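Local coordinates for protein oxaloacetate acetyl hydrolase (Cryphonectria parasitica, PDB 3LYE) that is a TIM-barrel enzyme of the phosphoenolpyruvate phosphomutase family, built as an assembly of four chains, at residues D143-L146 / V147-A151; E179-E182 / R183-A187; L262-L265 / R266-V270. All coordinates share one frame; numbering follows the deposited sequence.

Interaction 1: D143-L146 / V147-A151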
ATOM      1  N   ASP A 143       0.673   0.200  34.702  1.00 17.99           N
ATOM      2  CA  ASP A 143       1.786   1.041  34.265  1.00 17.70           C
ATOM      3  C   ASP A 143       2.075   0.875  32.759  1.00 17.21           C
ATOM      4  O   ASP A 143       2.342   1.844  32.077  1.00 17.18           O
ATOM      5  CB  ASP A 143       3.026   0.706  35.070  1.00 21.53           C
ATOM      6  CG  ASP A 143       3.087   1.440  36.418  1.00 31.15           C
ATOM      7  OD1 ASP A 143       3.941   1.033  37.231  1.00 34.54           O
ATOM      8  OD2 ASP A 143       2.312   2.400  36.676  1.00 34.75           O
ATOM      9  N   GLU A 144       2.058  -0.351  32.255  1.00 16.39           N
ATOM     10  CA  GLU A 144       2.314  -0.600  30.838  1.00 16.69           C
ATOM     11  C   GLU A 144       1.236   0.069  29.979  1.00 16.16           C
ATOM     12  O   GLU A 144       1.506   0.565  28.888  1.00 16.56           O
ATOM     13  CB  GLU A 144       2.338  -2.092  30.538  1.00 19.83           C
ATOM     14  CG  GLU A 144       3.414  -2.915  31.227  1.00 27.72           C
ATOM     15  CD  GLU A 144       3.321  -4.400  30.831  1.00 34.68           C
ATOM     16  OE1 GLU A 144       3.837  -4.723  29.741  1.00 39.83           O
ATOM     17  OE2 GLU A 144       2.712  -5.228  31.562  1.00 35.05           O
ATOM     18  N   TYR A 145       0.002   0.058  30.463  1.00 15.17           N
ATOM     19  CA  TYR A 145      -1.071   0.699  29.731  1.00 14.20           C
ATOM     20  C   TYR A 145      -0.873   2.214  29.694  1.00 13.30           C
ATOM     21  O   TYR A 145      -1.057   2.849  28.664  1.00 12.93           O
ATOM     22  CB  TYR A 145      -2.390   0.388  30.386  1.00 14.30           C
ATOM     23  CG  TYR A 145      -3.583   1.119  29.874  1.00 14.10           C
ATOM     24  CD1 TYR A 145      -3.904   1.096  28.520  1.00 14.69           C
ATOM     25  CD2 TYR A 145      -4.455   1.758  30.742  1.00 15.76           C
ATOM     26  CE1 TYR A 145      -5.044   1.716  28.058  1.00 15.50           C
ATOM     27  CE2 TYR A 145      -5.603   2.354  30.284  1.00 17.39           C
ATOM     28  CZ  TYR A 145      -5.894   2.335  28.949  1.00 16.68           C
ATOM     29  OH  TYR A 145      -7.049   2.930  28.535  1.00 20.62           O
ATOM     30  N   LEU A 146      -0.469   2.793  30.816  1.00 13.58           N
ATOM     31  CA  LEU A 146      -0.251   4.231  30.898  1.00 12.66           C
ATOM     32  C   LEU A 146       0.893   4.672  29.996  1.00 12.49           C
ATOM     33  O   LEU A 146       0.876   5.812  29.542  1.00 12.60           O
ATOM     34  CB  LEU A 146      -0.115   4.710  32.322  1.00 12.95           C
ATOM     35  CG  LEU A 146      -1.347   4.454  33.165  1.00 16.68           C
ATOM     36  CD1 LEU A 146      -1.058   4.798  34.623  1.00 18.08           C
ATOM     37  CD2 LEU A 146      -2.528   5.220  32.647  1.00 17.18           C
ATOM     38  N   VAL A 147       1.858   3.796  29.732  1.00 12.48           N
ATOM     39  CA  VAL A 147       2.951   4.109  28.807  1.00 12.23           C
ATOM     40  C   VAL A 147       2.283   4.376  27.428  1.00 12.47           C
ATOM     41  O   VAL A 147       2.652   5.309  26.715  1.00 13.07           O
ATOM     42  CB  VAL A 147       3.973   2.954  28.700  1.00 14.62           C
ATOM     43  CG1 VAL A 147       4.886   3.165  27.516  1.00 14.22           C
ATOM     44  CG2 VAL A 147       4.789   2.876  29.957  1.00 15.28           C
ATOM     45  N   ARG A 148       1.322   3.534  27.045  1.00 11.43           N
ATOM     46  CA  ARG A 148       0.630   3.719  25.769  1.00 12.20           C
ATOM     47  C   ARG A 148      -0.149   5.032  25.767  1.00 11.00           C
ATOM     48  O   ARG A 148      -0.044   5.841  24.822  1.00 11.02           O
ATOM     49  CB  ARG A 148      -0.289   2.490  25.448  1.00 12.67           C
ATOM     50  CG  ARG A 148       0.555   1.168  25.592  1.00 16.65           C
ATOM     51  CD  ARG A 148       0.467  -0.094  24.757  1.00 26.01           C
ATOM     52  NE  ARG A 148      -0.638  -0.844  25.165  1.00 22.92           N
ATOM     53  CZ  ARG A 148      -0.940  -2.162  25.096  1.00 18.54           C
ATOM     54  NH1 ARG A 148      -0.113  -3.227  24.916  1.00 18.47           N
ATOM     55  NH2 ARG A 148      -2.184  -2.388  25.413  1.00 17.78           N
ATOM     56  N   ILE A 149      -0.906   5.292  26.826  1.00 10.94           N
ATOM     57  CA  ILE A 149      -1.692   6.506  26.872  1.00 10.34           C
ATOM     58  C   ILE A 149      -0.774   7.739  26.815  1.00 10.03           C
ATOM     59  O   ILE A 149      -1.029   8.680  26.071  1.00 10.26           O
ATOM     60  CB  ILE A 149      -2.592   6.550  28.113  1.00 10.89           C
ATOM     61  CG1 ILE A 149      -3.584   5.373  28.136  1.00 11.69           C
ATOM     62  CG2 ILE A 149      -3.335   7.855  28.176  1.00 11.25           C
ATOM     63  CD1 ILE A 149      -4.552   5.362  26.992  1.00 12.97           C
ATOM     64  N   ARG A 150       0.295   7.716  27.591  1.00 10.41           N
ATOM     65  CA  ARG A 150       1.242   8.818  27.642  1.00 11.35           C
ATOM     66  C   ARG A 150       1.825   9.126  26.284  1.00 11.63           C
ATOM     67  O   ARG A 150       1.947  10.286  25.899  1.00 11.44           O
ATOM     68  CB  ARG A 150       2.383   8.432  28.623  1.00 14.04           C
ATOM     69  CG  ARG A 150       3.213   9.482  29.222  1.00 19.82           C
ATOM     70  CD  ARG A 150       4.067   8.925  30.383  1.00 17.40           C
ATOM     71  NE  ARG A 150       3.268   8.509  31.534  1.00 17.79           N
ATOM     72  CZ  ARG A 150       3.290   7.305  32.100  1.00 17.41           C
ATOM     73  NH1 ARG A 150       4.071   6.341  31.661  1.00 15.93           N
ATOM     74  NH2 ARG A 150       2.509   7.062  33.135  1.00 19.88           N
ATOM     75  N   ALA A 151       2.233   8.083  25.575  1.00 10.32           N
ATOM     76  CA  ALA A 151       2.800   8.272  24.247  1.00  9.99           C
ATOM     77  C   ALA A 151       1.798   8.931  23.296  1.00  9.79           C
ATOM     78  O   ALA A 151       2.128   9.823  22.527  1.00 10.32           O
ATOM     79  CB  ALA A 151       3.311   6.950  23.686  1.00  9.90           C
TER
HETATM   80  O   HOH W   1       3.503   4.017  33.255  1.00 22.26           O
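Y145 meets I149 and L146 meets R150, both pairs one turn apart along helix 142-158, so this is a local i to i+4 contact on a helix of the outer layer, lying against strand 164-169. The Y145 ring, with CG anti to its own N (chi1 172°), is carried toward the following turn. I149 comes to it over one face: its CG1 makes a CH-pi contact 4.0 Å from the ring centroid, close to the ring normal though displaced toward the rim. The chain runs on over the same face toward the phenol end, with I149 CD1 lying 3.8 Å from Y145 CE1. Both side chains also rest on A167 of strand 164-169.

Together with the strands it joins, 119-122 and 164-169, the helix forms one beta-alpha-beta crossover of the TIM barrel.

R150 shows the other kind of approach. Bent at chi3 (-67°), its chain folds back so that the guanidinium lies flat above L146 O, which sits 3.8 Å from the plane, over its centre. That oxygen also accepts the helix bond from R150 N at 2.8 Å, and R150 NH2 comes 3.6 Å from L146 CB. In the plane of the guanidinium, at its edge, a water accepts from R150 NH1 at 2.9 Å and donates to D143 O at 2.7 Å. D143 O is gripped twice, because V147 N bonds to it as well, at 3.1 Å. R150 NH1 further bonds to A298 O of the second subunit, and NH2 forms a salt bridge with E190, which together fix the rotation of the group. R148 lays its CG against E144 O, while its NH2 reaches the backbone oxygens of E123 and Q125.

Interaction 2: E179-E182 / R183-A187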
ATOM      1  N   GLU A 179     -10.979  -2.183  39.120  1.00 23.05           N
ATOM      2  CA  GLU A 179      -9.737  -2.033  38.371  1.00 22.99           C
ATOM      3  C   GLU A 179      -9.988  -1.192  37.117  1.00 22.33           C
ATOM      4  O   GLU A 179      -9.181  -0.333  36.791  1.00 23.94           O
ATOM      5  CB  GLU A 179      -9.173  -3.392  37.983  1.00 24.69           C
ATOM      6  CG  GLU A 179      -7.909  -3.359  37.151  1.00 26.48           C
ATOM      7  CD  GLU A 179      -6.758  -2.670  37.842  1.00 32.01           C
ATOM      8  OE1 GLU A 179      -5.850  -2.157  37.168  1.00 31.76           O
ATOM      9  OE2 GLU A 179      -6.745  -2.656  39.077  1.00 35.25           O
ATOM     10  N   CYS A 180     -11.116  -1.419  36.443  1.00 20.80           N
ATOM     11  CA  CYS A 180     -11.435  -0.659  35.238  1.00 19.61           C
ATOM     12  C   CYS A 180     -11.553   0.805  35.561  1.00 19.56           C
ATOM     13  O   CYS A 180     -11.002   1.639  34.853  1.00 19.51           O
ATOM     14  CB  CYS A 180     -12.754  -1.114  34.618  1.00 19.73           C
ATOM     15  SG  CYS A 180     -12.647  -2.694  33.793  1.00 22.26           S
ATOM     16  N   ILE A 181     -12.269   1.122  36.633  1.00 19.89           N
ATOM     17  CA  ILE A 181     -12.465   2.501  37.050  1.00 20.18           C
ATOM     18  C   ILE A 181     -11.128   3.160  37.403  1.00 19.76           C
ATOM     19  O   ILE A 181     -10.859   4.303  37.004  1.00 19.30           O
ATOM     20  CB  ILE A 181     -13.443   2.578  38.255  1.00 19.68           C
ATOM     21  CG1 ILE A 181     -14.838   2.059  37.859  1.00 21.66           C
ATOM     22  CG2 ILE A 181     -13.583   3.991  38.745  1.00 20.97           C
ATOM     23  CD1 ILE A 181     -15.419   2.689  36.577  1.00 21.21           C
ATOM     24  N   GLU A 182     -10.264   2.447  38.117  1.00 20.50           N
ATOM     25  CA  GLU A 182      -8.972   3.024  38.487  1.00 21.89           C
ATOM     26  C   GLU A 182      -8.110   3.238  37.233  1.00 20.85           C
ATOM     27  O   GLU A 182      -7.364   4.220  37.140  1.00 20.11           O
ATOM     28  CB  GLU A 182      -8.287   2.158  39.543  1.00 25.11           C
ATOM     29  CG  GLU A 182      -9.124   2.026  40.837  1.00 30.11           C
ATOM     30  CD  GLU A 182      -8.400   1.315  41.961  1.00 39.54           C
ATOM     31  OE1 GLU A 182      -7.283   0.816  41.718  1.00 42.87           O
ATOM     32  OE2 GLU A 182      -8.948   1.253  43.086  1.00 41.91           O
ATOM     33  N   ARG A 183      -8.198   2.336  36.267  1.00 19.47           N
ATOM     34  CA  ARG A 183      -7.416   2.486  35.034  1.00 18.89           C
ATOM     35  C   ARG A 183      -7.882   3.680  34.222  1.00 17.71           C
ATOM     36  O   ARG A 183      -7.082   4.393  33.642  1.00 17.53           O
ATOM     37  CB  ARG A 183      -7.517   1.249  34.159  1.00 20.21           C
ATOM     38  CG  ARG A 183      -6.679   0.142  34.654  1.00 21.70           C
ATOM     39  CD  ARG A 183      -6.773  -1.141  33.831  1.00 21.85           C
ATOM     40  NE  ARG A 183      -5.861  -2.102  34.414  1.00 21.23           N
ATOM     41  CZ  ARG A 183      -4.917  -2.785  33.780  1.00 19.67           C
ATOM     42  NH1 ARG A 183      -4.781  -2.722  32.469  1.00 18.62           N
ATOM     43  NH2 ARG A 183      -4.115  -3.580  34.469  1.00 21.11           N
ATOM     44  N   LEU A 184      -9.184   3.884  34.190  1.00 17.62           N
ATOM     45  CA  LEU A 184      -9.768   4.987  33.457  1.00 15.72           C
ATOM     46  C   LEU A 184      -9.396   6.298  34.144  1.00 14.83           C
ATOM     47  O   LEU A 184      -9.045   7.265  33.482  1.00 15.62           O
ATOM     48  CB  LEU A 184     -11.266   4.815  33.309  1.00 16.21           C
ATOM     49  CG  LEU A 184     -11.677   3.696  32.344  1.00 16.63           C
ATOM     50  CD1 LEU A 184     -13.213   3.559  32.409  1.00 19.13           C
ATOM     51  CD2 LEU A 184     -11.212   3.937  30.931  1.00 17.13           C
ATOM     52  N   ARG A 185      -9.464   6.334  35.469  1.00 16.31           N
ATOM     53  CA  ARG A 185      -9.093   7.554  36.175  1.00 16.21           C
ATOM     54  C   ARG A 185      -7.620   7.872  35.899  1.00 14.59           C
ATOM     55  O   ARG A 185      -7.239   9.039  35.688  1.00 15.93           O
ATOM     56  CB  ARG A 185      -9.299   7.407  37.675  1.00 18.37           C
ATOM     57  CG  ARG A 185     -10.705   7.511  38.081  1.00 21.52           C
ATOM     58  CD  ARG A 185     -10.821   7.579  39.584  1.00 25.86           C
ATOM     59  NE  ARG A 185     -12.226   7.678  39.952  1.00 29.26           N
ATOM     60  CZ  ARG A 185     -12.853   6.885  40.810  1.00 31.03           C
ATOM     61  NH1 ARG A 185     -14.144   7.090  41.045  1.00 31.31           N
ATOM     62  NH2 ARG A 185     -12.195   5.912  41.447  1.00 30.74           N
ATOM     63  N   ALA A 186      -6.771   6.854  35.908  1.00 15.26           N
ATOM     64  CA  ALA A 186      -5.351   7.065  35.658  1.00 14.36           C
ATOM     65  C   ALA A 186      -5.151   7.575  34.228  1.00 13.35           C
ATOM     66  O   ALA A 186      -4.345   8.471  33.989  1.00 14.95           O
ATOM     67  CB  ALA A 186      -4.555   5.812  35.910  1.00 16.15           C
ATOM     68  N   ALA A 187      -5.878   7.009  33.278  1.00 12.67           N
ATOM     69  CA  ALA A 187      -5.771   7.439  31.876  1.00 12.00           C
ATOM     70  C   ALA A 187      -6.213   8.879  31.691  1.00 11.53           C
ATOM     71  O   ALA A 187      -5.605   9.636  30.947  1.00 12.40           O
ATOM     72  CB  ALA A 187      -6.559   6.520  30.962  1.00 11.38           C
TER
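Two arginines of helix 177-189, R183 and R185, each reach back one turn, to E179 and I181; the helix follows strand 164-169 and leads into strand 194-197 of the TIM barrel, packing over both. The charged pair is a salt bridge. The E179 chain bends at chi2 (60°), turning its carboxylate toward R183, whose own chain runs extended from CG to NE. NE donates to E179 OE1 at 2.8 Å in a nearly straight bond (164° at the hydrogen) that uses the anti lone pair. OE1 lies almost in the guanidinium plane, yet the carboxylate itself is turned 71° from it. Other polar ends have partners outside the two segments: R183 NH1 bridges to D124 and its NH2 bonds to V140 O, while R142 takes both E179 OE2 and E182 OE1.

Backbone bonds follow the regular helical pattern, among them L184 N to C180 O at 3.0 Å and A186 N to E182 O at 3.0 Å. The van der Waals contact pairs I181 with R185, next to L213 of helix 203-213. R185 NH1 bonds to A212 O, and I181 CG2 sits over the centre of one guanidinium face, 3.6 Å from R185 CZ.

Interaction 3: L262-L265 / R266-V270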
ATOM      1  N   LEU A 262     -26.278 -14.835  -2.620  1.00 11.12           N
ATOM      2  CA  LEU A 262     -25.440 -15.851  -3.260  1.00 10.40           C
ATOM      3  C   LEU A 262     -26.084 -17.241  -3.200  1.00 10.54           C
ATOM      4  O   LEU A 262     -25.893 -18.052  -4.101  1.00 11.79           O
ATOM      5  CB  LEU A 262     -24.027 -15.801  -2.687  1.00  9.83           C
ATOM      6  CG  LEU A 262     -23.226 -14.556  -3.036  1.00 11.00           C
ATOM      7  CD1 LEU A 262     -21.851 -14.723  -2.411  1.00 12.13           C
ATOM      8  CD2 LEU A 262     -23.177 -14.404  -4.556  1.00 12.09           C
ATOM      9  N   VAL A 263     -26.847 -17.524  -2.152  1.00 10.85           N
ATOM     10  CA  VAL A 263     -27.547 -18.821  -2.049  1.00 12.25           C
ATOM     11  C   VAL A 263     -28.583 -18.837  -3.192  1.00 14.40           C
ATOM     12  O   VAL A 263     -28.777 -19.848  -3.850  1.00 14.10           O
ATOM     13  CB  VAL A 263     -28.221 -19.003  -0.670  1.00 13.26           C
ATOM     14  CG1 VAL A 263     -29.286 -20.101  -0.721  1.00 13.82           C
ATOM     15  CG2 VAL A 263     -27.181 -19.339   0.362  1.00 13.80           C
ATOM     16  N   ARG A 264     -29.272 -17.723  -3.412  1.00 13.06           N
ATOM     17  CA  ARG A 264     -30.260 -17.620  -4.493  1.00 14.93           C
ATOM     18  C   ARG A 264     -29.559 -17.819  -5.836  1.00 12.55           C
ATOM     19  O   ARG A 264     -30.074 -18.503  -6.703  1.00 14.41           O
ATOM     20  CB  ARG A 264     -30.963 -16.259  -4.460  1.00 14.94           C
ATOM     21  CG  ARG A 264     -32.084 -16.098  -5.460  1.00 17.48           C
ATOM     22  CD  ARG A 264     -32.618 -14.684  -5.424  1.00 19.69           C
ATOM     23  NE  ARG A 264     -33.069 -14.379  -4.075  1.00 22.62           N
ATOM     24  CZ  ARG A 264     -32.661 -13.378  -3.291  1.00 21.17           C
ATOM     25  NH1 ARG A 264     -31.808 -12.431  -3.672  1.00 19.53           N
ATOM     26  NH2 ARG A 264     -33.183 -13.316  -2.092  1.00 24.15           N
ATOM     27  N   LEU A 265     -28.397 -17.211  -6.046  1.00 12.04           N
ATOM     28  CA  LEU A 265     -27.706 -17.394  -7.307  1.00 12.45           C
ATOM     29  C   LEU A 265     -27.296 -18.852  -7.481  1.00 13.60           C
ATOM     30  O   LEU A 265     -27.482 -19.450  -8.541  1.00 13.74           O
ATOM     31  CB  LEU A 265     -26.458 -16.510  -7.358  1.00 10.93           C
ATOM     32  CG  LEU A 265     -25.559 -16.701  -8.578  1.00 11.20           C
ATOM     33  CD1 LEU A 265     -26.342 -16.403  -9.827  1.00 12.12           C
ATOM     34  CD2 LEU A 265     -24.370 -15.810  -8.417  1.00 12.99           C
ATOM     35  N   ARG A 266     -26.790 -19.453  -6.427  1.00 13.57           N
ATOM     36  CA  ARG A 266     -26.349 -20.828  -6.509  1.00 15.48           C
ATOM     37  C   ARG A 266     -27.461 -21.823  -6.808  1.00 17.62           C
ATOM     38  O   ARG A 266     -27.310 -22.706  -7.647  1.00 20.52           O
ATOM     39  CB  ARG A 266     -25.704 -21.241  -5.161  1.00 15.82           C
ATOM     40  CG  ARG A 266     -25.065 -22.645  -5.180  1.00 18.34           C
ATOM     41  CD  ARG A 266     -24.565 -23.084  -3.813  1.00 18.67           C
ATOM     42  NE  ARG A 266     -25.708 -23.257  -2.935  1.00 17.93           N
ATOM     43  CZ  ARG A 266     -25.673 -23.293  -1.606  1.00 19.71           C
ATOM     44  NH1 ARG A 266     -24.515 -23.182  -0.941  1.00 20.57           N
ATOM     45  NH2 ARG A 266     -26.813 -23.449  -0.953  1.00 22.36           N
ATOM     46  N   ASP A 267     -28.588 -21.625  -6.141  1.00 17.36           N
ATOM     47  CA  ASP A 267     -29.713 -22.549  -6.274  1.00 19.32           C
ATOM     48  C   ASP A 267     -30.800 -22.231  -7.265  1.00 19.61           C
ATOM     49  O   ASP A 267     -31.529 -23.132  -7.679  1.00 23.91           O
ATOM     50  CB  ASP A 267     -30.340 -22.696  -4.877  1.00 21.68           C
ATOM     51  CG  ASP A 267     -29.398 -23.352  -3.871  1.00 25.42           C
ATOM     52  OD1 ASP A 267     -28.359 -23.905  -4.281  1.00 27.92           O
ATOM     53  OD2 ASP A 267     -29.677 -23.282  -2.653  1.00 28.29           O
ATOM     54  N   HIS A 268     -30.880 -20.979  -7.694  1.00 19.60           N
ATOM     55  CA  HIS A 268     -31.897 -20.536  -8.635  1.00 19.77           C
ATOM     56  C   HIS A 268     -31.367 -19.887  -9.893  1.00 19.19           C
ATOM     57  O   HIS A 268     -32.155 -19.609 -10.793  1.00 21.93           O
ATOM     58  CB  HIS A 268     -32.926 -19.656  -7.931  1.00 21.65           C
ATOM     59  CG  HIS A 268     -33.628 -20.355  -6.814  1.00 25.76           C
ATOM     60  ND1 HIS A 268     -34.599 -21.304  -7.027  1.00 29.08           N
ATOM     61  CD2 HIS A 268     -33.459 -20.285  -5.474  1.00 27.18           C
ATOM     62  CE1 HIS A 268     -35.014 -21.771  -5.865  1.00 29.71           C
ATOM     63  NE2 HIS A 268     -34.336 -21.170  -4.906  1.00 30.35           N
ATOM     64  N   GLY A 269     -30.070 -19.571  -9.938  1.00 17.23           N
ATOM     65  CA  GLY A 269     -29.524 -19.005 -11.152  1.00 16.85           C
ATOM     66  C   GLY A 269     -29.758 -17.556 -11.456  1.00 16.32           C
ATOM     67  O   GLY A 269     -29.555 -17.142 -12.599  1.00 16.76           O
ATOM     68  N   VAL A 270     -30.225 -16.818 -10.456  1.00 15.63           N
ATOM     69  CA  VAL A 270     -30.477 -15.397 -10.571  1.00 16.51           C
ATOM     70  C   VAL A 270     -30.054 -14.731  -9.257  1.00 15.57           C
ATOM     71  O   VAL A 270     -30.124 -15.315  -8.180  1.00 17.76           O
ATOM     72  CB  VAL A 270     -31.935 -15.030 -10.857  1.00 19.48           C
ATOM     73  CG1 VAL A 270     -32.374 -15.637 -12.176  1.00 21.50           C
ATOM     74  CG2 VAL A 270     -32.817 -15.482  -9.719  1.00 21.84           C
TER
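D267 keeps CG beside its own backbone N (chi1 -65°), which brings OD2 to 3.7 Å from V263 CG1, and R266 bends at chi3 (66°), turning its guanidinium to the same carboxylate, that of its neighbour in sequence. R266 NE then donates to D267 OD1 at 3.0 Å, a salt bridge lying in the guanidinium plane but meeting the oxygen from above the carboxylate. The second link, NH2 to OD2, is weak, and V263 lies over one face of the R266 guanidinium, its CG1 4.2 Å from R266 NH2.

All this is the C-terminal end of helix 251-268, which follows the last barrel strand, 243-247, and reaches out to a third subunit, consistent with the helix swapping of this superfamily. H268 N bonds to R264 O at 2.8 Å as the helix runs out. G269 then leaves the helix with positive phi (78°), its N bonding to L265 O at 2.9 Å from above the carbonyl plane. The chain turns back there, and V270 O approaches R264 CG at 3.4 Å and L265 CA at 3.3 Å. R264 NH1 bonds to V271 O. R266 NH1 reaches L44 O of the third subunit, where L265 packs on F246.

In the fold
Along the chain the three contacts come in series, interactions 1 and 2 each within a helix of the barrel's outer layer, interaction 3 at the outlying end of helix 251-268 and the turn after it. Interactions 1 and 2 lie on helices 142-158 and 177-189, which flank strand 164-169, and their centres are 12 Å apart. The helices pack directly: L146 CD1 and A186 CB are 3.9 Å apart. Interaction 3 lies across the chain's centre, 52 Å from either of the others between centres. Subunit contacts differ accordingly: 143-151 meets the C-terminal tail of the second subunit, 262-270 meets the third, and 179-187 touches no other chain of the tetramer.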